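Local coordinates for protein alkane monooxygenase (Geobacillus thermodenitrificans, PDB 3B9O) that belongs to the luciferase-like monooxygenases, flavin-dependent enzymes built on a TIM-barrel fold, and binds flavin mononucleotide, at residues H6-M12 with F51-A57; T96-F101 with G128-W132; F299-L305 with M341-K347. All coordinates share one frame; numbering follows the deposited sequence.

Contact 1: H6-M12 with F51-A57; sequences HINAFEM and FDALFLA. With FMN (flavin mononucleotide), chain C.
His-6 ND1 donates a notably short hydrogen bond, 2.5 Å, to Asp-52 OD2, which receives it on the syn lone pair, the side of the other carboxylate oxygen. The carboxylate sits at the edge of the imidazole with its plane turned almost square to it, and OD2 lies 17° out of the ring plane. A water donates both to Asp-52 OD2 and to Asn-8 OD1, while Asp-52 OD1 is engaged by a salt bridge to Arg-404. Beyond this pair the two strands run parallel. Ala-9 is gripped through both its backbone groups, its N reaching Ala-53 O at 2.8 Å and its O taking Phe-55 N at 2.7 Å; Glu-11 repeats the pattern with Phe-55 O and Ala-57 N. Phe-10 and Phe-55 lie side by side on one face, CG anti to the backbone N in both residues sending the two rings out the same way, and Phe-10 CE1 approaches Phe-55 CD2 at 3.6 Å with the ring planes 60° apart. Ala-57, on that same face, brings its CB to 3.1 Å from O4 of FMN. Ile-7 CG2 makes a CH-pi contact over the Phe-51 ring, 4.0 Å from its centroid, while Ala-9 N comes to that ring's edge. In the TIM barrel, Phe-10 and Phe-55 meet Phe-245, and Asn-8 ND2 bonds Asn-376 and Tyr-225. Ala-9 rests on helices 36-48 and 384-399, and strand 374-378 pairs with the far side of strand 6-12.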
loop_
_atom_site.group_PDB
_atom_site.type_symbol
_atom_site.label_atom_id
_atom_site.label_comp_id
_atom_site.label_asym_id
_atom_site.label_seq_id
_atom_site.Cartn_x
_atom_site.Cartn_y
_atom_site.Cartn_z
ATOM N N HIS A 6 -2.715 10.623 -9.408
ATOM C CA HIS A 6 -3.382 9.469 -8.789
ATOM C C HIS A 6 -3.466 9.650 -7.254
ATOM O O HIS A 6 -2.491 10.003 -6.601
ATOM C CB HIS A 6 -2.692 8.145 -9.179
ATOM C CG HIS A 6 -2.672 7.874 -10.656
ATOM N ND1 HIS A 6 -3.720 7.264 -11.323
ATOM C CD2 HIS A 6 -1.705 8.075 -11.583
ATOM C CE1 HIS A 6 -3.415 7.152 -12.605
ATOM N NE2 HIS A 6 -2.201 7.639 -12.789
ATOM N N ILE A 7 -4.637 9.433 -6.664
ATOM C CA ILE A 7 -4.747 9.557 -5.226
ATOM C C ILE A 7 -5.349 8.301 -4.611
ATOM O O ILE A 7 -6.449 7.873 -5.001
ATOM C CB ILE A 7 -5.524 10.830 -4.812
ATOM C CG1 ILE A 7 -4.714 12.095 -5.203
ATOM C CG2 ILE A 7 -5.764 10.863 -3.300
ATOM C CD1 ILE A 7 -5.496 13.344 -5.220
ATOM N N ASN A 8 -4.618 7.729 -3.656
ATOM C CA ASN A 8 -5.091 6.615 -2.837
ATOM C C ASN A 8 -5.376 7.049 -1.395
ATOM O O ASN A 8 -4.667 7.902 -0.849
ATOM C CB ASN A 8 -4.042 5.515 -2.761
ATOM C CG ASN A 8 -3.682 4.943 -4.103
ATOM O OD1 ASN A 8 -4.465 4.996 -5.056
ATOM N ND2 ASN A 8 -2.484 4.369 -4.182
ATOM N N ALA A 9 -6.377 6.428 -0.789
ATOM C CA ALA A 9 -6.724 6.626 0.610
ATOM C C ALA A 9 -5.920 5.635 1.420
ATOM O O ALA A 9 -6.017 4.432 1.190
ATOM C CB ALA A 9 -8.202 6.393 0.781
ATOM N N PHE A 10 -5.097 6.125 2.333
ATOM C CA PHE A 10 -4.232 5.260 3.138
ATOM C C PHE A 10 -4.957 4.802 4.411
ATOM O O PHE A 10 -5.411 5.616 5.250
ATOM C CB PHE A 10 -2.935 5.971 3.503
ATOM C CG PHE A 10 -1.846 5.072 3.982
ATOM C CD1 PHE A 10 -1.591 3.855 3.358
ATOM C CD2 PHE A 10 -1.030 5.469 5.048
ATOM C CE1 PHE A 10 -0.561 3.029 3.800
ATOM C CE2 PHE A 10 0.031 4.645 5.475
ATOM C CZ PHE A 10 0.271 3.454 4.854
ATOM N N GLU A 11 -5.040 3.489 4.569
ATOM C CA GLU A 11 -5.881 2.932 5.638
ATOM C C GLU A 11 -5.257 1.661 6.209
ATOM O O GLU A 11 -4.296 1.134 5.668
ATOM C CB GLU A 11 -7.293 2.683 5.032
ATOM C CG GLU A 11 -8.441 2.349 5.937
ATOM C CD GLU A 11 -8.584 3.228 7.207
ATOM O OE1 GLU A 11 -7.833 3.011 8.157
ATOM O OE2 GLU A 11 -9.478 4.072 7.280
ATOM N N MET A 12 -5.805 1.185 7.321
ATOM C CA MET A 12 -5.409 -0.086 7.909
ATOM C C MET A 12 -6.574 -0.577 8.762
ATOM O O MET A 12 -7.228 0.222 9.453
ATOM C CB MET A 12 -4.127 0.051 8.783
ATOM C CG MET A 12 -3.526 -1.311 9.236
ATOM S SD MET A 12 -1.868 -1.087 9.927
ATOM C CE MET A 12 -1.703 -2.618 10.828
ATOM N N PHE A 51 -11.386 8.891 -5.841
ATOM C CA PHE A 51 -10.092 8.310 -5.497
ATOM C C PHE A 51 -9.752 7.124 -6.418
ATOM O O PHE A 51 -10.626 6.356 -6.730
ATOM C CB PHE A 51 -10.120 7.811 -4.036
ATOM C CG PHE A 51 -9.732 8.863 -3.012
ATOM C CD1 PHE A 51 -10.459 10.051 -2.890
ATOM C CD2 PHE A 51 -8.660 8.652 -2.152
ATOM C CE1 PHE A 51 -10.107 11.015 -1.934
ATOM C CE2 PHE A 51 -8.323 9.585 -1.177
ATOM C CZ PHE A 51 -9.059 10.767 -1.065
ATOM N N ASP A 52 -8.491 6.959 -6.817
ATOM C CA ASP A 52 -8.066 5.715 -7.483
ATOM C C ASP A 52 -8.359 4.463 -6.640
ATOM O O ASP A 52 -8.925 3.472 -7.135
ATOM C CB ASP A 52 -6.560 5.673 -7.725
ATOM C CG ASP A 52 -6.092 6.586 -8.854
ATOM O OD1 ASP A 52 -6.549 7.739 -8.919
ATOM O OD2 ASP A 52 -5.184 6.186 -9.607
ATOM N N ALA A 53 -7.913 4.490 -5.391
ATOM C CA ALA A 53 -7.936 3.256 -4.589
ATOM C C ALA A 53 -7.955 3.510 -3.090
ATOM O O ALA A 53 -7.623 4.627 -2.603
ATOM C CB ALA A 53 -6.742 2.339 -4.981
ATOM N N LEU A 54 -8.346 2.460 -2.374
ATOM C CA LEU A 54 -8.149 2.344 -0.944
ATOM C C LEU A 54 -6.910 1.492 -0.770
ATOM O O LEU A 54 -6.892 0.354 -1.258
ATOM C CB LEU A 54 -9.341 1.595 -0.352
ATOM C CG LEU A 54 -9.693 1.702 1.137
ATOM C CD1 LEU A 54 -9.971 0.422 1.796
ATOM C CD2 LEU A 54 -8.984 2.745 2.021
ATOM N N PHE A 55 -5.894 2.019 -0.076
ATOM C CA PHE A 55 -4.612 1.314 0.098
ATOM C C PHE A 55 -4.543 0.857 1.553
ATOM O O PHE A 55 -4.492 1.682 2.473
ATOM C CB PHE A 55 -3.423 2.249 -0.275
ATOM C CG PHE A 55 -2.054 1.584 -0.254
ATOM C CD1 PHE A 55 -1.280 1.537 -1.407
ATOM C CD2 PHE A 55 -1.525 1.035 0.909
ATOM C CE1 PHE A 55 0.016 0.937 -1.403
ATOM C CE2 PHE A 55 -0.232 0.402 0.917
ATOM C CZ PHE A 55 0.531 0.376 -0.234
ATOM N N LEU A 56 -4.598 -0.448 1.757
ATOM C CA LEU A 56 -4.620 -1.005 3.117
ATOM C C LEU A 56 -3.232 -1.527 3.501
ATOM O O LEU A 56 -2.701 -2.447 2.864
ATOM C CB LEU A 56 -5.668 -2.119 3.228
ATOM C CG LEU A 56 -7.105 -1.620 3.206
ATOM C CD1 LEU A 56 -8.003 -2.709 2.572
ATOM C CD2 LEU A 56 -7.513 -1.243 4.609
ATOM N N ALA A 57 -2.660 -0.908 4.513
ATOM C CA ALA A 57 -1.465 -1.439 5.193
ATOM C C ALA A 57 -1.854 -2.690 5.999
ATOM O O ALA A 57 -3.057 -3.006 6.179
ATOM C CB ALA A 57 -0.865 -0.369 6.117
HETATM N N1 FMN C . 5.646 -2.911 6.172
HETATM C C2 FMN C . 4.600 -3.673 6.567
HETATM O O2 FMN C . 4.848 -4.779 7.132
HETATM N N3 FMN C . 3.328 -3.211 6.336
HETATM C C4 FMN C . 3.101 -2.011 5.712
HETATM O O4 FMN C . 1.934 -1.617 5.503
HETATM C C4A FMN C . 4.183 -1.223 5.292
HETATM N N5 FMN C . 4.030 -0.021 4.660
HETATM C C5A FMN C . 5.131 0.709 4.291
HETATM C C6 FMN C . 5.013 1.956 3.648
HETATM C C7 FMN C . 6.156 2.684 3.266
HETATM C C7M FMN C . 6.046 4.028 2.577
HETATM C C8 FMN C . 7.419 2.167 3.517
HETATM C C8M FMN C . 8.655 2.940 3.115
HETATM C C9 FMN C . 7.554 0.931 4.159
HETATM C C9A FMN C . 6.420 0.196 4.552
HETATM N N10 FMN C . 6.556 -1.003 5.175
HETATM C C10 FMN C . 5.470 -1.709 5.552
HETATM C "C1'" FMN C . 7.886 -1.580 5.465
HETATM C "C2'" FMN C . 8.260 -2.594 4.370
HETATM O "O2'" FMN C . 7.201 -2.737 3.422
HETATM C "C3'" FMN C . 8.637 -3.999 4.867
HETATM O "O3'" FMN C . 7.705 -4.528 5.836
HETATM C "C4'" FMN C . 10.117 -4.115 5.294
HETATM O "O4'" FMN C . 10.255 -4.674 6.604
HETATM C "C5'" FMN C . 10.903 -2.800 5.253
HETATM O "O5'" FMN C . 11.465 -2.753 3.948
HETATM P P FMN C . 12.868 -2.043 3.616
HETATM O O1P FMN C . 13.769 -2.408 4.784
HETATM O O2P FMN C . 13.233 -2.651 2.295
HETATM O O3P FMN C . 12.595 -0.550 3.607
HETATM O O HOH W 1 -3.643 4.581 -7.663
#

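Contact 2: T96-F101 with G128-W132; sequences TKHLAF and GRIAW
Phe-101 pairs in parallel with Ile-130, its N bonding Arg-129 O at 2.9 Å and its O receiving Ala-131 N at 2.8 Å, where strands 100-106 and 130-135 begin to run together. These strands and helix 112-125 form a beta-alpha-beta unit of the TIM barrel, and the contact lies at the N-terminal ends of both strands. Its main side chain is Arg-129, which reaches back along the loop 96-99. The chain is extended at chi2 and bends at chi3 (-67°), turning the guanidinium into the curve of that loop. NH1 points at Thr-96 OG1, 2.9 Å away and within the guanidinium plane, and makes a weak bond to Leu-99 O. Thr-96 OG1 is also bonded to Met-92 O: the hydroxyl accepts from Arg-129 NH1 and, as Met-92 O can only accept, donates its own hydrogen there. The remaining nitrogens find carbonyls elsewhere, NE at Thr-126 O and NH2 at Ala-93 O, and this spread of partners holds the group's rotation. The guanidinium has a neighbour over each face: Phe-101 CE1 over one, 4.2 Å from Arg-129 NH1, and Lys-97 C over the opposite one, 3.6 Å from the same nitrogen. With planes 67° apart, the Phe-101 ring does not stack on it, although the two side chains run alongside each other in the same direction. Glu-47 of helix 36-48 accepts the backbone N-H groups of Lys-97, His-98 and Leu-99. Phe-101 and Ile-130 share one face of the sheet, and across the strands Ile-130 CD1 comes within 4.1 Å of Phe-101 CB.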
loop_
_atom_site.group_PDB
_atom_site.type_symbol
_atom_site.label_atom_id
_atom_site.label_comp_id
_atom_site.label_asym_id
_atom_site.label_seq_id
_atom_site.Cartn_x
_atom_site.Cartn_y
_atom_site.Cartn_z
ATOM N N THR A 96 -19.211 -0.280 -4.749
ATOM C CA THR A 96 -18.496 0.632 -5.650
ATOM C C THR A 96 -18.342 0.085 -7.082
ATOM O O THR A 96 -18.377 -1.127 -7.298
ATOM C CB THR A 96 -17.073 1.000 -5.078
ATOM O OG1 THR A 96 -16.328 -0.213 -4.892
ATOM C CG2 THR A 96 -17.165 1.737 -3.737
ATOM N N LYS A 97 -18.199 1.001 -8.057
ATOM C CA LYS A 97 -18.067 0.645 -9.456
ATOM C C LYS A 97 -16.630 0.672 -9.981
ATOM O O LYS A 97 -16.280 -0.126 -10.836
ATOM C CB LYS A 97 -18.943 1.581 -10.306
ATOM C CG LYS A 97 -18.972 1.226 -11.760
ATOM C CD LYS A 97 -19.866 2.199 -12.533
ATOM C CE LYS A 97 -19.834 1.923 -14.037
ATOM N NZ LYS A 97 -20.702 2.945 -14.727
ATOM N N HIS A 98 -15.833 1.630 -9.499
ATOM C CA HIS A 98 -14.508 1.936 -10.040
ATOM C C HIS A 98 -13.391 1.929 -9.024
ATOM O O HIS A 98 -12.254 1.652 -9.386
ATOM C CB HIS A 98 -14.524 3.347 -10.616
ATOM C CG HIS A 98 -15.428 3.501 -11.784
ATOM N ND1 HIS A 98 -15.172 2.888 -12.989
ATOM C CD2 HIS A 98 -16.574 4.214 -11.945
ATOM C CE1 HIS A 98 -16.138 3.190 -13.842
ATOM N NE2 HIS A 98 -16.985 4.012 -13.243
ATOM N N LEU A 99 -13.701 2.280 -7.773
ATOM C CA LEU A 99 -12.701 2.289 -6.715
ATOM C C LEU A 99 -11.929 0.952 -6.677
ATOM O O LEU A 99 -12.543 -0.136 -6.687
ATOM C CB LEU A 99 -13.341 2.597 -5.361
ATOM C CG LEU A 99 -12.367 2.774 -4.159
ATOM C CD1 LEU A 99 -11.569 4.143 -4.201
ATOM C CD2 LEU A 99 -13.121 2.657 -2.840
ATOM N N ALA A 100 -10.598 1.035 -6.683
ATOM C CA ALA A 100 -9.734 -0.154 -6.610
ATOM C C ALA A 100 -9.230 -0.378 -5.154
ATOM O O ALA A 100 -9.412 0.473 -4.285
ATOM C CB ALA A 100 -8.541 -0.026 -7.570
ATOM N N PHE A 101 -8.565 -1.507 -4.908
ATOM C CA PHE A 101 -8.200 -1.888 -3.524
ATOM C C PHE A 101 -6.799 -2.459 -3.574
ATOM O O PHE A 101 -6.562 -3.431 -4.303
ATOM C CB PHE A 101 -9.193 -2.924 -2.969
ATOM C CG PHE A 101 -10.604 -2.413 -2.934
ATOM C CD1 PHE A 101 -11.464 -2.646 -4.015
ATOM C CD2 PHE A 101 -11.035 -1.605 -1.904
ATOM C CE1 PHE A 101 -12.749 -2.111 -4.012
ATOM C CE2 PHE A 101 -12.329 -1.083 -1.900
ATOM C CZ PHE A 101 -13.156 -1.323 -2.952
ATOM N N GLY A 128 -11.429 -6.908 -11.571
ATOM C CA GLY A 128 -10.158 -6.335 -11.999
ATOM C C GLY A 128 -9.780 -5.060 -11.269
ATOM O O GLY A 128 -9.203 -4.139 -11.874
ATOM N N ARG A 129 -10.094 -4.993 -9.971
ATOM C CA ARG A 129 -9.892 -3.755 -9.198
ATOM C C ARG A 129 -9.056 -4.083 -7.958
ATOM O O ARG A 129 -9.142 -3.408 -6.956
ATOM C CB ARG A 129 -11.228 -3.119 -8.800
ATOM C CG ARG A 129 -12.024 -2.473 -9.989
ATOM C CD ARG A 129 -13.240 -1.810 -9.458
ATOM N NE ARG A 129 -14.222 -2.743 -8.908
ATOM C CZ ARG A 129 -15.105 -2.431 -7.951
ATOM N NH1 ARG A 129 -15.094 -1.229 -7.352
ATOM N NH2 ARG A 129 -16.006 -3.321 -7.585
ATOM N N ILE A 130 -8.232 -5.119 -8.061
ATOM C CA ILE A 130 -7.371 -5.544 -6.961
ATOM C C ILE A 130 -5.858 -5.256 -7.234
ATOM O O ILE A 130 -5.367 -5.362 -8.380
ATOM C CB ILE A 130 -7.614 -7.060 -6.575
ATOM C CG1 ILE A 130 -7.093 -7.385 -5.170
ATOM C CG2 ILE A 130 -6.977 -8.045 -7.598
ATOM C CD1 ILE A 130 -7.861 -6.693 -4.013
ATOM N N ALA A 131 -5.146 -4.910 -6.157
ATOM C CA ALA A 131 -3.723 -4.660 -6.206
ATOM C C ALA A 131 -3.120 -5.287 -4.964
ATOM O O ALA A 131 -3.808 -5.461 -3.948
ATOM C CB ALA A 131 -3.451 -3.162 -6.242
ATOM N N TRP A 132 -1.855 -5.672 -5.084
ATOM C CA TRP A 132 -1.131 -6.274 -3.992
ATOM C C TRP A 132 0.122 -5.481 -3.675
ATOM O O TRP A 132 1.026 -5.337 -4.515
ATOM C CB TRP A 132 -0.829 -7.758 -4.321
ATOM C CG TRP A 132 0.082 -8.471 -3.357
ATOM C CD1 TRP A 132 0.289 -8.184 -2.016
ATOM C CD2 TRP A 132 0.910 -9.614 -3.660
ATOM N NE1 TRP A 132 1.224 -9.080 -1.486
ATOM C CE2 TRP A 132 1.619 -9.959 -2.462
ATOM C CE3 TRP A 132 1.146 -10.357 -4.834
ATOM C CZ2 TRP A 132 2.543 -11.040 -2.405
ATOM C CZ3 TRP A 132 2.046 -11.435 -4.777
ATOM C CH2 TRP A 132 2.709 -11.779 -3.560
#

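Contact 3: F299-L305 with M341-K347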
loop_
_atom_site.group_PDB
_atom_site.type_symbol
_atom_site.label_atom_id
_atom_site.label_comp_id
_atom_site.label_asym_id
_atom_site.label_seq_id
_atom_site.Cartn_x
_atom_site.Cartn_y
_atom_site.Cartn_z
ATOM N N PHE A 299 -5.442 18.543 16.564
ATOM C CA PHE A 299 -4.817 17.222 16.412
ATOM C C PHE A 299 -3.552 17.125 17.227
ATOM O O PHE A 299 -3.227 16.073 17.754
ATOM C CB PHE A 299 -4.482 16.894 14.949
ATOM C CG PHE A 299 -5.673 16.899 14.012
ATOM C CD1 PHE A 299 -5.484 17.130 12.660
ATOM C CD2 PHE A 299 -6.968 16.685 14.476
ATOM C CE1 PHE A 299 -6.561 17.130 11.780
ATOM C CE2 PHE A 299 -8.053 16.690 13.603
ATOM C CZ PHE A 299 -7.849 16.907 12.247
ATOM N N GLN A 300 -2.833 18.240 17.330
ATOM C CA GLN A 300 -1.584 18.271 18.067
ATOM C C GLN A 300 -1.802 17.922 19.526
ATOM O O GLN A 300 -1.003 17.167 20.083
ATOM C CB GLN A 300 -0.876 19.621 17.896
ATOM C CG GLN A 300 0.449 19.755 18.639
ATOM C CD GLN A 300 1.460 18.667 18.282
ATOM O OE1 GLN A 300 1.865 18.534 17.127
ATOM N NE2 GLN A 300 1.883 17.889 19.289
ATOM N N LYS A 301 -2.884 18.438 20.122
ATOM C CA LYS A 301 -3.307 18.120 21.507
ATOM C C LYS A 301 -3.402 16.599 21.793
ATOM O O LYS A 301 -3.044 16.126 22.884
ATOM C CB LYS A 301 -4.653 18.807 21.768
ATOM C CG LYS A 301 -5.405 18.369 23.007
ATOM C CD LYS A 301 -6.791 19.046 23.084
ATOM C CE LYS A 301 -7.597 18.568 24.302
ATOM N NZ LYS A 301 -8.808 19.451 24.487
ATOM N N TYR A 302 -3.866 15.837 20.799
ATOM C CA TYR A 302 -4.039 14.367 20.906
ATOM C C TYR A 302 -2.861 13.512 20.456
ATOM O O TYR A 302 -2.893 12.301 20.659
ATOM C CB TYR A 302 -5.298 13.913 20.132
ATOM C CG TYR A 302 -6.551 14.484 20.711
ATOM C CD1 TYR A 302 -7.063 15.688 20.240
ATOM C CD2 TYR A 302 -7.209 13.851 21.774
ATOM C CE1 TYR A 302 -8.213 16.237 20.788
ATOM C CE2 TYR A 302 -8.366 14.419 22.355
ATOM C CZ TYR A 302 -8.857 15.590 21.839
ATOM O OH TYR A 302 -9.994 16.146 22.349
ATOM N N TRP A 303 -1.822 14.126 19.873
ATOM C CA TRP A 303 -0.661 13.385 19.363
ATOM C C TRP A 303 0.040 12.745 20.536
ATOM O O TRP A 303 0.432 13.458 21.477
ATOM C CB TRP A 303 0.292 14.335 18.664
ATOM C CG TRP A 303 1.382 13.744 17.780
ATOM C CD1 TRP A 303 2.732 13.658 18.065
ATOM C CD2 TRP A 303 1.226 13.272 16.437
ATOM N NE1 TRP A 303 3.403 13.122 16.993
ATOM C CE2 TRP A 303 2.507 12.891 15.977
ATOM C CE3 TRP A 303 0.121 13.108 15.583
ATOM C CZ2 TRP A 303 2.714 12.370 14.690
ATOM C CZ3 TRP A 303 0.329 12.584 14.299
ATOM C CH2 TRP A 303 1.618 12.227 13.871
ATOM N N SER A 304 0.161 11.410 20.493
ATOM C CA SER A 304 0.704 10.658 21.618
ATOM C C SER A 304 2.130 10.251 21.350
ATOM O O SER A 304 2.389 9.319 20.597
ATOM C CB SER A 304 -0.113 9.407 21.940
ATOM O OG SER A 304 0.463 8.740 23.062
ATOM N N LEU A 305 3.057 10.952 21.997
ATOM C CA LEU A 305 4.479 10.638 21.881
ATOM C C LEU A 305 4.775 9.154 22.147
ATOM O O LEU A 305 5.567 8.542 21.440
ATOM C CB LEU A 305 5.300 11.541 22.817
ATOM C CG LEU A 305 6.811 11.662 22.577
ATOM C CD1 LEU A 305 7.597 10.842 23.548
ATOM C CD2 LEU A 305 7.237 11.358 21.119
ATOM N N MET A 341 9.592 13.720 16.949
ATOM C CA MET A 341 8.521 12.742 16.986
ATOM C C MET A 341 7.254 13.236 17.712
ATOM O O MET A 341 6.159 12.714 17.472
ATOM C CB MET A 341 9.054 11.482 17.656
ATOM C CG MET A 341 8.414 10.226 17.190
ATOM S SD MET A 341 9.025 8.888 18.193
ATOM C CE MET A 341 10.680 8.656 17.518
ATOM N N SER A 342 7.386 14.223 18.597
ATOM C CA SER A 342 6.196 14.765 19.257
ATOM C C SER A 342 5.528 15.881 18.452
ATOM O O SER A 342 4.622 16.563 18.948
ATOM C CB SER A 342 6.462 15.178 20.718
ATOM O OG SER A 342 7.632 15.960 20.841
ATOM N N LYS A 343 5.954 16.029 17.196
ATOM C CA LYS A 343 5.384 17.008 16.262
ATOM C C LYS A 343 4.684 16.330 15.059
ATOM O O LYS A 343 5.141 15.281 14.584
ATOM C CB LYS A 343 6.480 17.980 15.796
ATOM C CG LYS A 343 7.311 18.565 16.953
ATOM C CD LYS A 343 8.272 19.676 16.518
ATOM C CE LYS A 343 9.291 19.201 15.473
ATOM N NZ LYS A 343 10.497 20.091 15.449
ATOM N N LEU A 344 3.587 16.937 14.579
ATOM C CA LEU A 344 2.754 16.367 13.500
ATOM C C LEU A 344 3.435 16.199 12.138
ATOM O O LEU A 344 3.030 15.329 11.348
ATOM C CB LEU A 344 1.453 17.159 13.287
ATOM C CG LEU A 344 0.364 17.284 14.348
ATOM C CD1 LEU A 344 -0.990 17.065 13.717
ATOM C CD2 LEU A 344 0.572 16.322 15.478
ATOM N N ASP A 345 4.425 17.043 11.852
ATOM C CA ASP A 345 5.170 16.964 10.595
ATOM C C ASP A 345 6.547 16.291 10.733
ATOM O O ASP A 345 7.418 16.459 9.871
ATOM C CB ASP A 345 5.287 18.345 9.923
ATOM C CG ASP A 345 6.200 19.311 10.676
ATOM O OD1 ASP A 345 6.338 19.220 11.926
ATOM O OD2 ASP A 345 6.778 20.180 9.985
ATOM N N GLY A 346 6.733 15.527 11.805
ATOM C CA GLY A 346 8.002 14.837 12.032
ATOM C C GLY A 346 8.121 13.477 11.343
ATOM O O GLY A 346 9.197 12.850 11.385
ATOM N N LYS A 347 7.025 13.021 10.717
ATOM C CA LYS A 347 6.982 11.711 10.058
ATOM C C LYS A 347 7.684 11.763 8.691
ATOM O O LYS A 347 8.109 12.830 8.262
ATOM C CB LYS A 347 5.532 11.234 9.938
ATOM C CG LYS A 347 4.874 10.899 11.280
ATOM C CD LYS A 347 4.924 9.398 11.599
ATOM C CE LYS A 347 4.700 9.115 13.098
ATOM N NZ LYS A 347 4.752 7.644 13.448
#
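Trp-303 NE1 donates to Met-341 O at 2.8 Å, the shortest hydrogen bond between the two segments. The bond is fairly straight (161°) and the oxygen lies in the indole plane, though on the carbonyl's side the donor is tilted out of plane. Gln-300, three residues earlier, in the last turn of helix 289-302, reaches the same loop with its amide: NE2 donates to Ser-342 O at 3.1 Å, and OE1 weakly accepts the N-H of Leu-344. Extended at chi1 but bent at chi2 (56°), the glutamine chain swings its amide toward the loop, where both ends meet backbone groups. Between these polar links sits Leu-344. Its CA lies over the six-membered ring of Trp-303, 4.2 Å from the centroid in a CH-pi contact. Its CD2 methyl is pressed onto the same indole, 3.2 Å from Trp-303 CE3, and comes close to Gln-300 OE1; such tight spacing, together with an unusual chi2 of -135°, makes the exact placing of this methyl doubtful. The other branch, Leu-344 CD1, rests 3.7 Å from Phe-299 CB. Beside the NE1 edge, at CZ2 of the benzo ring, Lys-347 CE passes obliquely, and both residues also meet His-308, Trp-303 by stacking and Lys-347 NZ through a weak hydrogen bond. Leu-305 CD2 packs 3.9 Å from Met-341 CB and reaches Ser-342 as well. The loop is folded by a type I beta turn from Lys-343 to Gly-346, closed by Gly-346 N to Lys-343 O. Helix 289-302 thus docks its C-terminal end on the loop leading into strand 350-354, within an alpha/beta crossover of the TIM barrel, between parallel strands 276-285 and 350-354, enlarged by extra helices.

How the contacts relate
Contacts 1 and 2 are neighbours in the parallel barrel sheet, their centres 10 Å apart, and strand 53-57 of contact 1 lies next to strand 100-106 of contact 2. They touch directly through probable hydrogen bonds, Leu-54 N to Ala-100 O and Asp-52 O to Ala-100 N, each 3.0 Å. Contact 3 stands apart at the barrel's periphery: its centre is about 22 Å from that of contact 1 and 32 Å from that of contact 2, these two last-named contacts, 2 and 3, lying on opposite sides of the chain's centre. Of the three, contact 1 meets FMN; the side chains of Lys-347 in contact 3 and Ala-131 in contact 2 stay about 10 Å and 13 Å from it.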